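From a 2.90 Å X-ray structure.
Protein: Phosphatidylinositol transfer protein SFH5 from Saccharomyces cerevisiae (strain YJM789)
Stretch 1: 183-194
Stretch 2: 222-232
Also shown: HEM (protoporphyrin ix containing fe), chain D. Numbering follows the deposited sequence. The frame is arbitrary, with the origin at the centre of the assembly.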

# COMPACT_ATOMS: atom_id res chain seq x y z
N HIS A 183 8.29 6.85 -6.77
CA HIS A 183 8.13 8.29 -6.74
C HIS A 183 8.99 8.89 -7.85
O HIS A 183 10.12 8.44 -8.08
CB HIS A 183 8.54 8.89 -5.40
CG HIS A 183 7.59 8.56 -4.29
ND1 HIS A 183 7.68 9.13 -3.04
CD2 HIS A 183 6.53 7.72 -4.25
CE1 HIS A 183 6.71 8.66 -2.28
NE2 HIS A 183 6.01 7.79 -2.99
N ASP A 184 8.37 9.78 -8.61
CA ASP A 184 9.10 10.60 -9.54
C ASP A 184 9.11 11.97 -8.93
O ASP A 184 8.08 12.61 -8.74
CB ASP A 184 8.39 10.63 -10.90
CG ASP A 184 9.13 11.48 -11.92
OD1 ASP A 184 10.19 12.03 -11.57
OD2 ASP A 184 8.65 11.58 -13.07
N TYR A 185 10.31 12.41 -8.60
CA TYR A 185 10.52 13.76 -8.12
C TYR A 185 11.13 14.66 -9.18
O TYR A 185 11.77 15.67 -8.82
CB TYR A 185 11.41 13.70 -6.89
CG TYR A 185 10.75 13.00 -5.74
CD1 TYR A 185 9.63 13.53 -5.14
CD2 TYR A 185 11.27 11.82 -5.23
CE1 TYR A 185 9.01 12.90 -4.09
CE2 TYR A 185 10.67 11.19 -4.16
CZ TYR A 185 9.53 11.75 -3.59
OH TYR A 185 8.89 11.15 -2.53
N LYS A 186 10.96 14.34 -10.46
CA LYS A 186 11.56 15.19 -11.48
C LYS A 186 11.01 16.59 -11.37
O LYS A 186 9.87 16.86 -11.75
CB LYS A 186 11.31 14.68 -12.89
CG LYS A 186 11.90 15.66 -13.91
CD LYS A 186 12.39 14.99 -15.21
CE LYS A 186 13.67 15.65 -15.72
NZ LYS A 186 13.67 17.11 -15.38
N GLY A 187 11.82 17.50 -10.86
CA GLY A 187 11.42 18.88 -10.85
C GLY A 187 11.54 19.50 -9.49
O GLY A 187 11.46 20.72 -9.38
N VAL A 188 11.76 18.71 -8.44
CA VAL A 188 11.85 19.30 -7.12
C VAL A 188 12.96 20.33 -7.08
O VAL A 188 14.02 20.18 -7.72
CB VAL A 188 12.07 18.23 -6.05
CG1 VAL A 188 10.73 17.59 -5.65
CG2 VAL A 188 13.04 17.18 -6.55
N SER A 189 12.70 21.42 -6.37
CA SER A 189 13.72 22.42 -6.09
C SER A 189 14.15 22.23 -4.65
O SER A 189 13.32 21.96 -3.79
CB SER A 189 13.19 23.83 -6.27
OG SER A 189 13.85 24.68 -5.36
N VAL A 190 15.45 22.37 -4.40
CA VAL A 190 15.96 22.17 -3.06
C VAL A 190 15.59 23.30 -2.12
O VAL A 190 15.78 23.19 -0.90
CB VAL A 190 17.49 21.97 -3.13
CG1 VAL A 190 18.21 23.29 -3.13
CG2 VAL A 190 17.96 21.13 -1.97
N TRP A 191 15.06 24.40 -2.65
CA TRP A 191 14.60 25.49 -1.79
C TRP A 191 13.16 25.30 -1.31
O TRP A 191 12.80 25.79 -0.24
CB TRP A 191 14.73 26.83 -2.51
CG TRP A 191 16.08 26.98 -3.13
CD1 TRP A 191 16.37 27.21 -4.44
CD2 TRP A 191 17.33 26.87 -2.46
NE1 TRP A 191 17.73 27.27 -4.62
CE2 TRP A 191 18.34 27.05 -3.42
CE3 TRP A 191 17.70 26.63 -1.13
CZ2 TRP A 191 19.68 27.01 -3.09
CZ3 TRP A 191 19.04 26.58 -0.82
CH2 TRP A 191 20.01 26.77 -1.78
N ARG A 192 12.34 24.60 -2.07
CA ARG A 192 10.91 24.53 -1.79
C ARG A 192 10.57 23.25 -1.03
O ARG A 192 9.84 22.41 -1.49
CB ARG A 192 10.13 24.63 -3.10
CG ARG A 192 9.82 26.08 -3.54
CD ARG A 192 9.32 26.14 -4.99
NE ARG A 192 9.73 27.36 -5.70
CZ ARG A 192 10.49 27.38 -6.79
NH1 ARG A 192 10.94 26.24 -7.31
NH2 ARG A 192 10.82 28.53 -7.36
N MET A 193 11.12 23.12 0.16
CA MET A 193 10.99 21.88 0.91
C MET A 193 10.37 22.14 2.26
O MET A 193 10.82 21.61 3.29
CB MET A 193 12.35 21.18 1.04
CG MET A 193 12.29 19.68 1.28
SD MET A 193 11.81 18.64 -0.15
CE MET A 193 12.40 19.66 -1.49
N ASP A 194 9.32 22.94 2.27
CA ASP A 194 8.71 23.50 3.47
C ASP A 194 7.96 22.44 4.28
O ASP A 194 7.55 21.39 3.77
CB ASP A 194 7.73 24.58 3.07
CG ASP A 194 6.80 24.11 1.95
OD1 ASP A 194 5.89 23.29 2.23
OD2 ASP A 194 7.02 24.52 0.79
N VAL A 222 13.02 8.19 -8.07
CA VAL A 222 13.81 8.48 -9.26
C VAL A 222 13.79 9.97 -9.59
O VAL A 222 12.90 10.72 -9.19
CB VAL A 222 13.33 7.65 -10.47
CG1 VAL A 222 13.09 6.22 -10.02
CG2 VAL A 222 12.10 8.25 -11.08
N ASN A 223 14.83 10.40 -10.29
CA ASN A 223 15.00 11.77 -10.74
C ASN A 223 15.20 12.73 -9.57
O ASN A 223 14.65 13.82 -9.54
CB ASN A 223 13.85 12.19 -11.63
CG ASN A 223 13.97 11.57 -12.98
OD1 ASN A 223 15.08 11.48 -13.51
ND2 ASN A 223 12.88 11.07 -13.52
N VAL A 224 16.09 12.32 -8.66
CA VAL A 224 16.43 12.96 -7.40
C VAL A 224 17.88 13.44 -7.49
O VAL A 224 18.80 12.62 -7.40
CB VAL A 224 16.26 11.99 -6.22
CG1 VAL A 224 16.29 12.72 -4.88
CG2 VAL A 224 15.02 11.16 -6.37
N PRO A 225 18.13 14.73 -7.62
CA PRO A 225 19.50 15.24 -7.48
C PRO A 225 20.21 14.82 -6.19
O PRO A 225 19.53 14.51 -5.21
CB PRO A 225 19.30 16.76 -7.53
CG PRO A 225 18.05 16.95 -8.34
CD PRO A 225 17.16 15.76 -8.04
N THR A 226 21.56 14.83 -6.15
CA THR A 226 22.30 14.45 -4.94
C THR A 226 22.37 15.55 -3.89
O THR A 226 22.83 15.30 -2.76
CB THR A 226 23.74 14.04 -5.27
OG1 THR A 226 24.23 14.87 -6.33
CG2 THR A 226 23.82 12.58 -5.69
N VAL A 227 21.94 16.77 -4.25
CA VAL A 227 21.85 17.85 -3.27
C VAL A 227 20.69 17.64 -2.33
O VAL A 227 20.47 18.48 -1.44
CB VAL A 227 21.74 19.21 -3.98
CG1 VAL A 227 23.15 19.65 -4.50
CG2 VAL A 227 20.72 19.16 -5.10
N PHE A 228 19.98 16.52 -2.48
CA PHE A 228 18.82 16.14 -1.72
C PHE A 228 19.14 15.11 -0.65
O PHE A 228 18.21 14.55 -0.03
CB PHE A 228 17.74 15.61 -2.66
CG PHE A 228 16.88 16.67 -3.26
CD1 PHE A 228 15.90 17.30 -2.50
CD2 PHE A 228 17.05 17.06 -4.57
CE1 PHE A 228 15.13 18.28 -3.04
CE2 PHE A 228 16.26 18.05 -5.11
CZ PHE A 228 15.31 18.66 -4.35
N GLY A 229 20.42 14.83 -0.43
CA GLY A 229 20.78 13.79 0.53
C GLY A 229 20.21 14.04 1.91
O GLY A 229 19.76 13.12 2.60
N TRP A 230 20.21 15.31 2.34
CA TRP A 230 19.71 15.64 3.66
C TRP A 230 18.21 15.39 3.79
O TRP A 230 17.72 15.08 4.89
CB TRP A 230 19.99 17.09 3.95
CG TRP A 230 19.29 17.93 2.99
CD1 TRP A 230 19.57 18.10 1.65
CD2 TRP A 230 18.15 18.73 3.26
NE1 TRP A 230 18.66 18.98 1.08
CE2 TRP A 230 17.79 19.38 2.05
CE3 TRP A 230 17.41 18.97 4.40
CZ2 TRP A 230 16.73 20.24 1.96
CZ3 TRP A 230 16.37 19.79 4.31
CH2 TRP A 230 16.03 20.43 3.10
N VAL A 231 17.46 15.56 2.71
CA VAL A 231 16.05 15.19 2.75
C VAL A 231 15.93 13.70 2.99
O VAL A 231 15.28 13.26 3.95
CB VAL A 231 15.35 15.60 1.44
CG1 VAL A 231 13.94 14.95 1.37
CG2 VAL A 231 15.30 17.11 1.31
N TYR A 232 16.58 12.90 2.14
CA TYR A 232 16.49 11.44 2.27
C TYR A 232 16.93 10.97 3.64
O TYR A 232 16.36 10.03 4.19
CB TYR A 232 17.35 10.78 1.20
CG TYR A 232 17.19 9.28 1.07
CD1 TYR A 232 15.97 8.72 0.71
CD2 TYR A 232 18.29 8.43 1.25
CE1 TYR A 232 15.84 7.35 0.56
CE2 TYR A 232 18.17 7.05 1.10
CZ TYR A 232 16.94 6.51 0.76
OH TYR A 232 16.83 5.14 0.60
CHA HEM D . 7.85 9.66 1.36
CHB HEM D . 6.05 13.56 -0.78
CHC HEM D . 10.53 14.93 -1.97
CHD HEM D . 12.30 10.74 -0.25
C1A HEM D . 6.99 10.61 0.87
C2A HEM D . 5.57 10.58 1.10
C3A HEM D . 5.04 11.68 0.54
C4A HEM D . 6.14 12.40 -0.08
CMA HEM D . 3.57 12.18 0.46
CAA HEM D . 4.98 9.45 1.96
CBA HEM D . 4.18 8.37 1.27
CGA HEM D . 4.14 8.37 -0.21
O1A HEM D . 3.42 9.30 -0.69
O2A HEM D . 4.07 7.18 -0.67
C1B HEM D . 7.10 14.30 -1.23
C2B HEM D . 6.98 15.60 -1.85
C3B HEM D . 8.21 15.99 -2.18
C4B HEM D . 9.16 14.95 -1.79
CMB HEM D . 5.64 16.32 -2.05
CAB HEM D . 8.59 17.31 -2.89
CBB HEM D . 9.52 18.12 -2.41
C1C HEM D . 11.43 13.94 -1.64
C2C HEM D . 12.89 13.91 -1.85
C3C HEM D . 13.37 12.74 -1.36
C4C HEM D . 12.24 11.99 -0.84
CMC HEM D . 13.75 15.02 -2.52
CAC HEM D . 14.85 12.26 -1.37
CBC HEM D . 15.18 10.99 -1.70
C1D HEM D . 11.29 10.07 0.39
C2D HEM D . 11.41 8.86 1.17
C3D HEM D . 9.99 8.57 1.68
C4D HEM D . 9.19 9.61 1.15
CMD HEM D . 12.65 8.01 1.44
CAD HEM D . 9.44 7.41 2.51
CBD HEM D . 8.61 6.54 1.56
CGD HEM D . 8.14 5.32 2.32
O1D HEM D . 7.31 4.54 1.75
O2D HEM D . 8.41 5.28 3.57
NA HEM D . 7.31 11.73 0.16
NB HEM D . 8.43 13.94 -1.21
NC HEM D . 11.13 12.77 -1.03
ND HEM D . 9.95 10.50 0.43
FE HEM D . 9.19 12.19 -0.51

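The two stretches meet first at a parallel strand pairing; the loop of stretch 1 then packs on the 3-10 segment and helix start of stretch 2. Asp-184 pairs with Val-222 in a parallel bridge, their CA atoms 5.2 Å apart. Val-222 uses both its backbone N and its backbone O: its N donates to His-183 O at 2.9 Å, and its O accepts from Tyr-185 N at 3.1 Å. Both bonds are nearly straight. Beyond this point stretch 1 runs as loop, while stretch 2 passes through a short 3-10 segment into a helix that starts after Phe-228.

Asp-184 and Val-222 point to the same face of the sheet. Asp-184 OD1 accepts a hydrogen bond from Lys-186 N at 2.7 Å and a weak one from Asn-223 ND2 at 3.5 Å. The carboxylate thus ties down its own turn and reaches across to the other stretch. Lys-186 CA packs 3.8 Å from Asn-223 CB. Gly-187 has backbone angles at which a CB would jam against the preceding carbonyl O, so glycine fits there.

Farther along, the contact is mainly apolar and centres on Phe-228, which is buried. Val-188 CG2 lies 3.5 Å from Phe-228 CZ. Val-190 CG2 sits over one face of the ring. These compact branched side chains can sit close against the flat ring. Met-193 CE meets the ring edge, 3.4 Å from Phe-228 CE1. The flexible methionine also places its CG 4.0 Å from Val-231 CG2 and 4.2 Å from Trp-230 CH2. Val-190 CG2 touches the edge of the Trp-230 ring. The contact buries 617 Å² between the stretches, both sides summed.

The heme joins both stretches. Tyr-185 OH binds HEM FE at 2.3 Å and accepts a very short bond, 2.4 Å, from His-183 ND1. The other ring nitrogen, His-183 NE2, donates weakly to HEM O2A at 3.1 Å. From stretch 2, Val-231 CG1 lies 3.5 Å from HEM C2C, and Phe-228 CD1 lies 3.1 Å from HEM CMC.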